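Local coordinates for protein apical membrane antigen 1 (Babesia divergens, PDB 4APM) that probably takes part in host-cell invasion as a parasite surface antigen of the moving junction, this chain being its three-domain extracellular part, at residues A[216-228]-A[346-360]. Residues are numbered along the deposited sequence; the frame is centred on the assembly and turned at random.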
loop_
_atom_site.group_PDB
_atom_site.type_symbol
_atom_site.label_atom_id
_atom_site.label_comp_id
_atom_site.label_asym_id
_atom_site.label_seq_id
_atom_site.Cartn_x
_atom_site.Cartn_y
_atom_site.Cartn_z
ATOM N N ASN A 216 5.784 4.042 9.974
ATOM C CA ASN A 216 5.584 2.622 10.334
ATOM C C ASN A 216 4.949 1.788 9.212
ATOM O O ASN A 216 4.883 0.569 9.296
ATOM C CB ASN A 216 4.720 2.521 11.600
ATOM C CG ASN A 216 5.499 2.836 12.872
ATOM O OD1 ASN A 216 6.724 2.790 12.888
ATOM N ND2 ASN A 216 4.785 3.115 13.952
ATOM N N CYS A 217 4.411 2.477 8.213
ATOM C CA CYS A 217 3.656 1.859 7.118
ATOM C C CYS A 217 4.424 2.139 5.831
ATOM O O CYS A 217 5.042 3.195 5.711
ATOM C CB CYS A 217 2.273 2.518 7.026
ATOM S SG CYS A 217 1.139 2.149 8.377
ATOM N N PRO A 218 4.366 1.221 4.851
ATOM C CA PRO A 218 5.079 1.468 3.595
ATOM C C PRO A 218 4.266 2.363 2.647
ATOM O O PRO A 218 3.702 1.867 1.679
ATOM C CB PRO A 218 5.191 0.054 2.998
ATOM C CG PRO A 218 3.933 -0.623 3.466
ATOM C CD PRO A 218 3.760 -0.132 4.878
ATOM N N MET A 219 4.269 3.672 2.887
ATOM C CA MET A 219 3.389 4.592 2.156
ATOM C C MET A 219 3.920 4.985 0.785
ATOM O O MET A 219 3.160 5.465 -0.048
ATOM C CB MET A 219 3.101 5.853 2.988
ATOM C CG MET A 219 2.514 5.554 4.372
ATOM S SD MET A 219 1.044 4.481 4.322
ATOM C CE MET A 219 -0.003 5.402 3.222
ATOM N N TYR A 220 5.203 4.731 0.524
ATOM C CA TYR A 220 5.795 5.205 -0.727
ATOM C C TYR A 220 6.489 4.130 -1.535
ATOM O O TYR A 220 7.273 3.348 -0.996
ATOM C CB TYR A 220 6.719 6.418 -0.486
ATOM C CG TYR A 220 6.087 7.438 0.432
ATOM C CD1 TYR A 220 4.998 8.200 0.014
ATOM C CD2 TYR A 220 6.487 7.543 1.757
ATOM C CE1 TYR A 220 4.365 9.080 0.882
ATOM C CE2 TYR A 220 5.861 8.425 2.633
ATOM C CZ TYR A 220 4.810 9.189 2.189
ATOM O OH TYR A 220 4.186 10.054 3.070
ATOM N N PRO A 221 6.250 4.127 -2.861
ATOM C CA PRO A 221 7.108 3.334 -3.729
ATOM C C PRO A 221 8.602 3.620 -3.423
ATOM O O PRO A 221 8.973 4.780 -3.180
ATOM C CB PRO A 221 6.737 3.838 -5.136
ATOM C CG PRO A 221 5.350 4.356 -4.991
ATOM C CD PRO A 221 5.332 4.987 -3.625
ATOM N N VAL A 222 9.432 2.580 -3.382
ATOM C CA VAL A 222 10.871 2.785 -3.301
ATOM C C VAL A 222 11.489 2.748 -4.706
ATOM O O VAL A 222 11.400 1.720 -5.428
ATOM C CB VAL A 222 11.541 1.772 -2.367
ATOM C CG1 VAL A 222 13.007 2.119 -2.170
ATOM C CG2 VAL A 222 10.809 1.733 -1.017
ATOM N N LYS A 223 12.052 3.893 -5.113
ATOM C CA LYS A 223 12.639 4.066 -6.454
ATOM C C LYS A 223 13.881 3.214 -6.567
ATOM O O LYS A 223 14.556 2.988 -5.570
ATOM C CB LYS A 223 12.991 5.541 -6.698
ATOM C CG LYS A 223 13.442 5.842 -8.111
ATOM C CD LYS A 223 13.494 7.341 -8.392
ATOM C CE LYS A 223 14.140 8.117 -7.259
ATOM N NZ LYS A 223 14.427 9.532 -7.637
ATOM N N ASP A 224 14.124 2.679 -7.761
ATOM C CA ASP A 224 15.328 1.879 -8.073
ATOM C C ASP A 224 15.450 0.614 -7.240
ATOM O O ASP A 224 16.563 0.187 -6.915
ATOM C CB ASP A 224 16.599 2.722 -7.937
ATOM C CG ASP A 224 16.587 3.933 -8.833
ATOM O OD1 ASP A 224 16.253 3.818 -10.031
ATOM O OD2 ASP A 224 16.864 5.019 -8.328
ATOM N N ALA A 225 14.310 0.015 -6.890
ATOM C CA ALA A 225 14.292 -1.127 -5.951
ATOM C C ALA A 225 13.458 -2.275 -6.452
ATOM O O ALA A 225 12.378 -2.079 -7.031
ATOM C CB ALA A 225 13.790 -0.688 -4.579
ATOM N N ILE A 226 13.949 -3.473 -6.170
ATOM C CA ILE A 226 13.227 -4.705 -6.380
ATOM C C ILE A 226 13.143 -5.382 -5.012
ATOM O O ILE A 226 14.135 -5.418 -4.276
ATOM C CB ILE A 226 14.012 -5.655 -7.295
ATOM C CG1 ILE A 226 14.172 -5.066 -8.697
ATOM C CG2 ILE A 226 13.370 -7.046 -7.329
ATOM C CD1 ILE A 226 15.192 -5.815 -9.530
ATOM N N PHE A 227 11.959 -5.880 -4.666
ATOM C CA PHE A 227 11.741 -6.600 -3.394
ATOM C C PHE A 227 12.449 -7.957 -3.391
ATOM O O PHE A 227 12.346 -8.704 -4.357
ATOM C CB PHE A 227 10.244 -6.861 -3.197
ATOM C CG PHE A 227 9.456 -5.650 -2.829
ATOM C CD1 PHE A 227 9.789 -4.911 -1.704
ATOM C CD2 PHE A 227 8.317 -5.300 -3.554
ATOM C CE1 PHE A 227 9.040 -3.813 -1.326
ATOM C CE2 PHE A 227 7.547 -4.221 -3.153
ATOM C CZ PHE A 227 7.916 -3.466 -2.044
ATOM N N GLY A 228 13.089 -8.306 -2.278
ATOM C CA GLY A 228 13.721 -9.615 -2.153
ATOM C C GLY A 228 13.598 -10.228 -0.768
ATOM O O GLY A 228 13.110 -9.591 0.172
ATOM N N THR A 346 3.543 -1.082 -2.800
ATOM C CA THR A 346 2.698 -1.889 -1.926
ATOM C C THR A 346 1.223 -1.489 -2.056
ATOM O O THR A 346 0.910 -0.389 -2.573
ATOM C CB THR A 346 3.118 -1.826 -0.438
ATOM O OG1 THR A 346 2.569 -0.661 0.157
ATOM C CG2 THR A 346 4.638 -1.819 -0.247
ATOM N N ALA A 347 0.334 -2.403 -1.640
ATOM C CA ALA A 347 -1.103 -2.180 -1.731
ATOM C C ALA A 347 -1.599 -1.010 -0.844
ATOM O O ALA A 347 -2.717 -0.518 -1.053
ATOM C CB ALA A 347 -1.872 -3.458 -1.377
ATOM N N VAL A 348 -0.830 -0.588 0.165
ATOM C CA VAL A 348 -1.346 0.533 0.999
ATOM C C VAL A 348 -0.834 1.888 0.539
ATOM O O VAL A 348 -1.454 2.930 0.828
ATOM C CB VAL A 348 -1.070 0.375 2.511
ATOM C CG1 VAL A 348 -1.698 -0.897 3.054
ATOM C CG2 VAL A 348 0.412 0.398 2.792
ATOM N N GLY A 349 0.284 1.858 -0.196
ATOM C CA GLY A 349 1.059 3.047 -0.499
ATOM C C GLY A 349 0.604 3.725 -1.775
ATOM O O GLY A 349 -0.204 3.192 -2.537
ATOM N N SER A 350 1.149 4.900 -2.017
ATOM C CA SER A 350 0.861 5.614 -3.231
ATOM C C SER A 350 1.011 4.753 -4.501
ATOM O O SER A 350 1.968 3.990 -4.639
ATOM C CB SER A 350 1.760 6.844 -3.347
ATOM O OG SER A 350 1.272 7.607 -4.439
ATOM N N PRO A 351 0.073 4.887 -5.429
ATOM C CA PRO A 351 0.214 4.305 -6.781
ATOM C C PRO A 351 1.131 5.089 -7.762
ATOM O O PRO A 351 1.311 4.652 -8.914
ATOM C CB PRO A 351 -1.230 4.349 -7.314
ATOM C CG PRO A 351 -1.829 5.565 -6.648
ATOM C CD PRO A 351 -1.240 5.556 -5.243
ATOM N N LEU A 352 1.656 6.247 -7.346
ATOM C CA LEU A 352 2.337 7.203 -8.272
ATOM C C LEU A 352 3.830 7.106 -8.159
ATOM O O LEU A 352 4.372 7.260 -7.057
ATOM C CB LEU A 352 1.973 8.650 -7.925
ATOM C CG LEU A 352 0.518 9.047 -7.954
ATOM C CD1 LEU A 352 0.382 10.568 -7.785
ATOM C CD2 LEU A 352 -0.099 8.546 -9.261
ATOM N N GLU A 353 4.510 6.974 -9.294
ATOM C CA GLU A 353 5.977 7.121 -9.308
ATOM C C GLU A 353 6.393 8.408 -8.655
ATOM O O GLU A 353 7.441 8.462 -8.016
ATOM C CB GLU A 353 6.552 7.126 -10.732
ATOM C CG GLU A 353 6.765 5.761 -11.354
ATOM C CD GLU A 353 7.298 5.875 -12.773
ATOM O OE1 GLU A 353 8.108 6.794 -13.025
ATOM O OE2 GLU A 353 6.837 5.116 -13.653
ATOM N N GLN A 354 5.622 9.467 -8.865
ATOM C CA GLN A 354 6.010 10.782 -8.328
ATOM C C GLN A 354 6.242 10.726 -6.829
ATOM O O GLN A 354 6.808 11.655 -6.269
ATOM C CB GLN A 354 4.916 11.833 -8.520
ATOM C CG GLN A 354 4.297 11.975 -9.877
ATOM C CD GLN A 354 3.006 12.763 -9.770
ATOM O OE1 GLN A 354 2.712 13.353 -8.719
ATOM N NE2 GLN A 354 2.214 12.757 -10.831
ATOM N N ASP A 355 5.596 9.781 -6.147
ATOM C CA ASP A 355 5.571 9.835 -4.689
ATOM C C ASP A 355 6.636 8.975 -4.107
ATOM O O ASP A 355 6.689 8.761 -2.897
ATOM C CB ASP A 355 4.239 9.412 -4.149
ATOM C CG ASP A 355 3.193 10.436 -4.357
ATOM O OD1 ASP A 355 3.539 11.630 -4.544
ATOM O OD2 ASP A 355 2.012 10.068 -4.295
ATOM N N ALA A 356 7.501 8.474 -4.961
ATOM C CA ALA A 356 8.529 7.585 -4.493
ATOM C C ALA A 356 9.581 8.223 -3.567
ATOM O O ALA A 356 9.837 9.425 -3.564
ATOM C CB ALA A 356 9.184 6.861 -5.654
ATOM N N VAL A 357 10.274 7.339 -2.891
ATOM C CA VAL A 357 11.235 7.654 -1.898
ATOM C C VAL A 357 12.491 6.978 -2.430
ATOM O O VAL A 357 12.397 5.909 -3.031
ATOM C CB VAL A 357 10.722 7.046 -0.565
ATOM C CG1 VAL A 357 11.579 5.914 -0.022
ATOM C CG2 VAL A 357 10.365 8.129 0.443
ATOM N N PRO A 358 13.655 7.638 -2.326
ATOM C CA PRO A 358 14.847 7.041 -2.942
ATOM C C PRO A 358 15.247 5.737 -2.271
ATOM O O PRO A 358 14.988 5.562 -1.077
ATOM C CB PRO A 358 15.936 8.111 -2.714
ATOM C CG PRO A 358 15.405 8.990 -1.626
ATOM C CD PRO A 358 13.918 9.008 -1.855
ATOM N N PHE A 359 15.864 4.826 -3.031
ATOM C CA PHE A 359 16.532 3.631 -2.468
ATOM C C PHE A 359 17.413 4.048 -1.272
ATOM O O PHE A 359 17.985 5.142 -1.286
ATOM C CB PHE A 359 17.379 2.925 -3.553
ATOM C CG PHE A 359 17.922 1.586 -3.121
ATOM C CD1 PHE A 359 19.001 1.514 -2.272
ATOM C CD2 PHE A 359 17.276 0.416 -3.474
ATOM C CE1 PHE A 359 19.458 0.301 -1.810
ATOM C CE2 PHE A 359 17.717 -0.807 -3.012
ATOM C CZ PHE A 359 18.823 -0.867 -2.184
ATOM N N PRO A 360 17.462 3.228 -0.194
ATOM C CA PRO A 360 18.265 3.704 0.943
ATOM C C PRO A 360 19.762 3.379 0.787
ATOM O O PRO A 360 20.226 2.321 1.217
ATOM C CB PRO A 360 17.649 2.970 2.142
ATOM C CG PRO A 360 17.085 1.717 1.569
ATOM C CD PRO A 360 16.655 2.041 0.157
HETATM O O HOH W 1 4.233 1.463 -1.000
#
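Pro-221 projects its ring into a hollow made by the loop 350-356: CG touches two carbonyl oxygens, Ser-350 O at 3.4 Å and Leu-352 O, with the Ala-356 methyl beside CB. A compact, rigid proline fits this bowl, and the loop keeps its curve through an ST turn at Ser-350, whose OG accepts from Leu-352 N and donates to Asp-355 OD2 at 2.6 Å. Beside it Gly-349, having no side chain, lets its CA lie 3.2 Å from Met-219 O, which also accepts from Ser-350 N. Past the bowl the backbones of Val-222 and Val-357 form a single beta bridge: Val-357 N donates to Pro-221 O, and Lys-223 N to Val-357 O at 2.9 Å, nearly straight at 167°. The bridge joins the chain entering strand 225-231, in the mixed sheet, to the long loop leaving strand 342-346 of a neighbouring antiparallel sheet, inside the AMA1 ectodomain. Tyr-220 CB lies 3.4 Å from Asp-355 O and crosswise against Val-357, while its OH is hydrogen-bonded to Glu-214. Phe-359 holds CG opposite its backbone N (chi1 -171°), carrying the ring to the end of the type II turn 222-225, where its edge meets the small Ala-225 methyl, CD2 to CB 3.8 Å. At the other end the Pro-218 ring crosses Thr-346 and Val-348 at about right angles, CG nestling 3.7 Å from Val-348 CG2; a water bridges Pro-218 O and Thr-346 OG1.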